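PDB 3JRV: protein K7 from Vaccinia virus WR, which binds the human RNA helicase DDX3 and blocks TBK1/IKKepsilon-mediated IRF3 activation, and also prevents host NF-kappa-B activation through TRAF6 and IRAK2. Local coordinates for residues Phe60-Val63 with Ala64-Tyr67; Lys107-Glu110 with His111-Tyr114. All coordinates share one frame; numbering follows the deposited sequence.

Contact 1 lies on helix 60-68 and contact 2 at the C-terminal end of helix 95-114, within the all-helical Bcl-2-like fold of K7. Their centres are about 16 Å apart. Both are local, each made by i to i+4 pairings along about two turns of one helix, and the two helices pack on each other through F60, D61 and Y67. The contacts meet at K107: its NZ is 4.2 Å from I65 CD1, and its CD is 4.3 Å from D61 OD2. R37 of helix 26-42 gives a second link, with salt bridges to D61 of contact 1 and E110 of contact 2. The bound peptide is reached from contact 2, where T109 packs on one of its aromatic side chains.

Contact 1 (Phe60-Val63 with Ala64-Tyr67); sequences FDDV and AIRY
The guanidinium of R66 folds back over the preceding turn. One of its faces looks onto D62 O, which lies 3.7 Å from the plane and off centre, toward the rim. V63 CG2 sits at the edge, near the plane, 3.6 Å from R66 NH1. A water lies in the same plane and accepts a bond from R66 NH2 at 2.7 Å. It donates to D62 OD2 at 2.9 Å. The carboxylate and guanidinium are therefore bridged by water. D62 OD2 is 4.5 Å from R66 NH2 and well out of the guanidinium plane, so no N-H points at it. R66 CG is anti to the carbonyl carbon (chi1 -84°), which sends the chain back toward D62; a bend at chi3 (-145°) adds to this. This is an i to i+4 pairing on helix 60-68 of the Bcl-2-like fold. The backbone bonds run in the same step, from A64, I65, R66 and Y67 to F60, D61, D62 and V63. The bond from R66 N to D62 O is 2.9 Å. I65 lays CG1 against D61 O at 3.4 Å. The buried side of the helix faces helix 95-114. There F60 stacks on F99 and touches I102, while Y67 packs on E96 and A100. The carboxylate of D61 turns to R37 in a salt bridge.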
loop_
_atom_site.group_PDB
_atom_site.type_symbol
_atom_site.label_atom_id
_atom_site.label_comp_id
_atom_site.label_asym_id
_atom_site.label_seq_id
_atom_site.Cartn_x
_atom_site.Cartn_y
_atom_site.Cartn_z
ATOM N N PHE A 60 -2.376 -0.175 8.909
ATOM C CA PHE A 60 -0.904 -0.104 8.796
ATOM C C PHE A 60 -0.464 1.376 8.741
ATOM O O PHE A 60 0.713 1.663 8.982
ATOM C CB PHE A 60 -0.365 -0.840 7.579
ATOM C CG PHE A 60 -0.556 -2.347 7.630
ATOM C CD1 PHE A 60 -0.991 -2.984 8.804
ATOM C CD2 PHE A 60 -0.315 -3.087 6.484
ATOM C CE1 PHE A 60 -1.142 -4.393 8.862
ATOM C CE2 PHE A 60 -0.498 -4.473 6.471
ATOM C CZ PHE A 60 -0.890 -5.134 7.690
ATOM N N ASP A 61 -1.398 2.296 8.505
ATOM C CA ASP A 61 -1.068 3.726 8.655
ATOM C C ASP A 61 -0.543 3.984 10.093
ATOM O O ASP A 61 0.453 4.705 10.268
ATOM C CB ASP A 61 -2.284 4.628 8.387
ATOM C CG ASP A 61 -2.725 4.658 6.898
ATOM O OD1 ASP A 61 -2.217 3.893 6.044
ATOM O OD2 ASP A 61 -3.582 5.526 6.599
ATOM N N ASP A 62 -1.259 3.464 11.094
ATOM C CA ASP A 62 -0.892 3.601 12.509
ATOM C C ASP A 62 0.416 2.893 12.784
ATOM O O ASP A 62 1.189 3.363 13.618
ATOM C CB ASP A 62 -1.924 2.990 13.460
ATOM C CG ASP A 62 -3.241 3.727 13.467
ATOM O OD1 ASP A 62 -3.294 4.843 12.893
ATOM O OD2 ASP A 62 -4.241 3.149 14.002
ATOM N N VAL A 63 0.643 1.747 12.136
ATOM C CA VAL A 63 1.906 1.033 12.357
ATOM C C VAL A 63 3.067 1.878 11.875
ATOM O O VAL A 63 4.099 1.974 12.544
ATOM C CB VAL A 63 1.969 -0.340 11.631
ATOM C CG1 VAL A 63 3.398 -0.942 11.737
ATOM C CG2 VAL A 63 0.869 -1.291 12.145
ATOM N N ALA A 64 2.886 2.539 10.731
ATOM C CA ALA A 64 3.940 3.411 10.201
ATOM C C ALA A 64 4.197 4.575 11.142
ATOM O O ALA A 64 5.362 4.924 11.412
ATOM C CB ALA A 64 3.568 3.922 8.804
ATOM N N ILE A 65 3.123 5.161 11.671
ATOM C CA ILE A 65 3.288 6.246 12.651
ATOM C C ILE A 65 4.017 5.796 13.921
ATOM O O ILE A 65 4.958 6.474 14.404
ATOM C CB ILE A 65 1.926 6.854 13.034
ATOM C CG1 ILE A 65 1.330 7.598 11.848
ATOM C CG2 ILE A 65 2.065 7.764 14.298
ATOM C CD1 ILE A 65 -0.184 7.897 12.070
ATOM N N ARG A 66 3.618 4.646 14.462
ATOM C CA ARG A 66 4.336 4.085 15.618
ATOM C C ARG A 66 5.813 3.886 15.309
ATOM O O ARG A 66 6.662 4.123 16.189
ATOM C CB ARG A 66 3.749 2.739 16.038
ATOM C CG ARG A 66 2.555 2.735 16.953
ATOM C CD ARG A 66 2.119 1.278 17.264
ATOM N NE ARG A 66 0.667 1.200 17.379
ATOM C CZ ARG A 66 -0.167 0.720 16.458
ATOM N NH1 ARG A 66 0.281 0.065 15.389
ATOM N NH2 ARG A 66 -1.477 0.798 16.674
ATOM N N TYR A 67 6.125 3.419 14.095
ATOM C CA TYR A 67 7.470 2.913 13.733
ATOM C C TYR A 67 8.407 4.096 13.482
ATOM O O TYR A 67 9.554 4.101 13.964
ATOM C CB TYR A 67 7.356 2.051 12.467
ATOM C CG TYR A 67 8.623 1.316 12.033
ATOM C CD1 TYR A 67 9.027 0.169 12.686
ATOM C CD2 TYR A 67 9.422 1.811 11.011
ATOM C CE1 TYR A 67 10.199 -0.499 12.301
ATOM C CE2 TYR A 67 10.565 1.136 10.589
ATOM C CZ TYR A 67 10.958 -0.000 11.252
ATOM O OH TYR A 67 12.086 -0.666 10.811
HETATM O O HOH W 1 -3.830 0.596 15.282
#

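Contact 2 (Lys107-Glu110 with His111-Tyr114); sequences KITE and HWGY
The last turns of helix 95-114 carry this contact, and in them I108 meets W112 across one turn. I108 CG2 stands over one face of the indole in a CH-pi contact, 3.5 Å from the centroid of the six-membered ring and 10° off its normal. Its nearest ring atom is W112 CZ2. The two side chains run alongside each other, pointing the same way. I108 O lies over a face of the same indole, 3.5 Å from W112 CG, while its backbone bond goes to W112 N. T109 CG2 makes a looser approach to the benzo part of the indole, 4.1 Å from W112 CE3. The helix belongs to the Bcl-2-like fold. M80 of helix 70-80 packs on I108 and W112, and R121 makes a cation-pi pair with W112. The buried T109 bonds through its hydroxyl to I34 O of helix 26-42 and packs on an aromatic side chain of the bound peptide.

E110 and Y114 pair on another side of the helix. E110 CG touches Y114 CE1 at 3.7 Å, and the carboxylate and phenol planes are 72° apart. CG of E110 is anti to the backbone N (chi1 172°) and the chain is extended beyond it, which carries the carboxylate alongside the ring. A water at the ring edge, in its plane, links the two ends. It donates to E110 OE2 at 3.1 Å and lies 2.5 Å from Y114 OH. E110 OE2 also forms a salt bridge with R37. E110 O lies at the ring edge too, 3.3 Å from Y114 CD1, and accepts the backbone bond from Y114 N.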
loop_
_atom_site.group_PDB
_atom_site.type_symbol
_atom_site.label_atom_id
_atom_site.label_comp_id
_atom_site.label_asym_id
_atom_site.label_seq_id
_atom_site.Cartn_x
_atom_site.Cartn_y
_atom_site.Cartn_z
ATOM N N LYS A 107 0.536 6.165 2.660
ATOM C CA LYS A 107 0.582 7.603 2.985
ATOM C C LYS A 107 1.088 8.395 1.801
ATOM O O LYS A 107 0.602 9.527 1.571
ATOM C CB LYS A 107 1.407 7.877 4.251
ATOM C CG LYS A 107 0.671 7.393 5.497
ATOM C CD LYS A 107 -0.405 8.355 5.998
ATOM C CE LYS A 107 0.093 9.187 7.181
ATOM N NZ LYS A 107 -0.992 9.397 8.198
ATOM N N ILE A 108 2.085 7.873 1.093
ATOM C CA ILE A 108 2.677 8.611 -0.024
ATOM C C ILE A 108 1.624 8.740 -1.147
ATOM O O ILE A 108 1.414 9.830 -1.668
ATOM C CB ILE A 108 3.905 7.906 -0.579
ATOM C CG1 ILE A 108 5.051 8.011 0.447
ATOM C CG2 ILE A 108 4.316 8.490 -1.940
ATOM C CD1 ILE A 108 6.146 7.008 0.179
ATOM N N THR A 109 1.003 7.630 -1.558
ATOM C CA THR A 109 0.066 7.745 -2.683
ATOM C C THR A 109 -1.205 8.523 -2.297
ATOM O O THR A 109 -1.776 9.233 -3.138
ATOM C CB THR A 109 -0.280 6.390 -3.303
ATOM O OG1 THR A 109 -1.050 5.621 -2.366
ATOM C CG2 THR A 109 1.018 5.672 -3.684
ATOM N N GLU A 110 -1.645 8.451 -1.044
ATOM C CA GLU A 110 -2.738 9.301 -0.550
ATOM C C GLU A 110 -2.318 10.778 -0.612
ATOM O O GLU A 110 -3.086 11.636 -1.078
ATOM C CB GLU A 110 -3.043 8.956 0.904
ATOM C CG GLU A 110 -4.021 9.911 1.517
ATOM C CD GLU A 110 -4.397 9.511 2.909
ATOM O OE1 GLU A 110 -3.577 9.732 3.819
ATOM O OE2 GLU A 110 -5.517 8.985 3.079
ATOM N N HIS A 111 -1.084 11.055 -0.181
ATOM C CA HIS A 111 -0.601 12.438 -0.126
ATOM C C HIS A 111 -0.604 13.006 -1.554
ATOM O O HIS A 111 -1.035 14.158 -1.782
ATOM C CB HIS A 111 0.818 12.489 0.480
ATOM C CG HIS A 111 1.405 13.867 0.482
ATOM N ND1 HIS A 111 0.969 14.838 1.356
ATOM C CD2 HIS A 111 2.315 14.462 -0.323
ATOM C CE1 HIS A 111 1.582 15.980 1.089
ATOM N NE2 HIS A 111 2.408 15.781 0.075
ATOM N N TRP A 112 -0.092 12.215 -2.500
ATOM C CA TRP A 112 -0.092 12.607 -3.910
ATOM C C TRP A 112 -1.537 12.952 -4.307
ATOM O O TRP A 112 -1.802 14.005 -4.904
ATOM C CB TRP A 112 0.493 11.513 -4.806
ATOM C CG TRP A 112 1.945 11.421 -4.715
ATOM C CD1 TRP A 112 2.805 12.454 -4.396
ATOM C CD2 TRP A 112 2.782 10.299 -5.053
ATOM N NE1 TRP A 112 4.106 12.032 -4.506
ATOM C CE2 TRP A 112 4.124 10.710 -4.867
ATOM C CE3 TRP A 112 2.527 8.996 -5.477
ATOM C CZ2 TRP A 112 5.207 9.851 -5.078
ATOM C CZ3 TRP A 112 3.609 8.128 -5.682
ATOM C CH2 TRP A 112 4.931 8.577 -5.496
ATOM N N GLY A 113 -2.508 12.119 -3.933
ATOM C CA GLY A 113 -3.888 12.426 -4.326
ATOM C C GLY A 113 -4.377 13.755 -3.740
ATOM O O GLY A 113 -5.123 14.509 -4.408
ATOM N N TYR A 114 -4.006 14.048 -2.488
ATOM C CA TYR A 114 -4.386 15.324 -1.871
ATOM C C TYR A 114 -3.810 16.483 -2.677
ATOM O O TYR A 114 -4.397 17.562 -2.656
ATOM C CB TYR A 114 -3.901 15.453 -0.415
ATOM C CG TYR A 114 -4.855 14.871 0.619
ATOM C CD1 TYR A 114 -5.156 13.509 0.659
ATOM C CD2 TYR A 114 -5.521 15.707 1.522
ATOM C CE1 TYR A 114 -5.984 12.992 1.654
ATOM C CE2 TYR A 114 -6.436 15.209 2.450
ATOM C CZ TYR A 114 -6.667 13.844 2.509
ATOM O OH TYR A 114 -7.488 13.347 3.521
HETATM O O HOH W 2 -7.907 10.871 3.828
#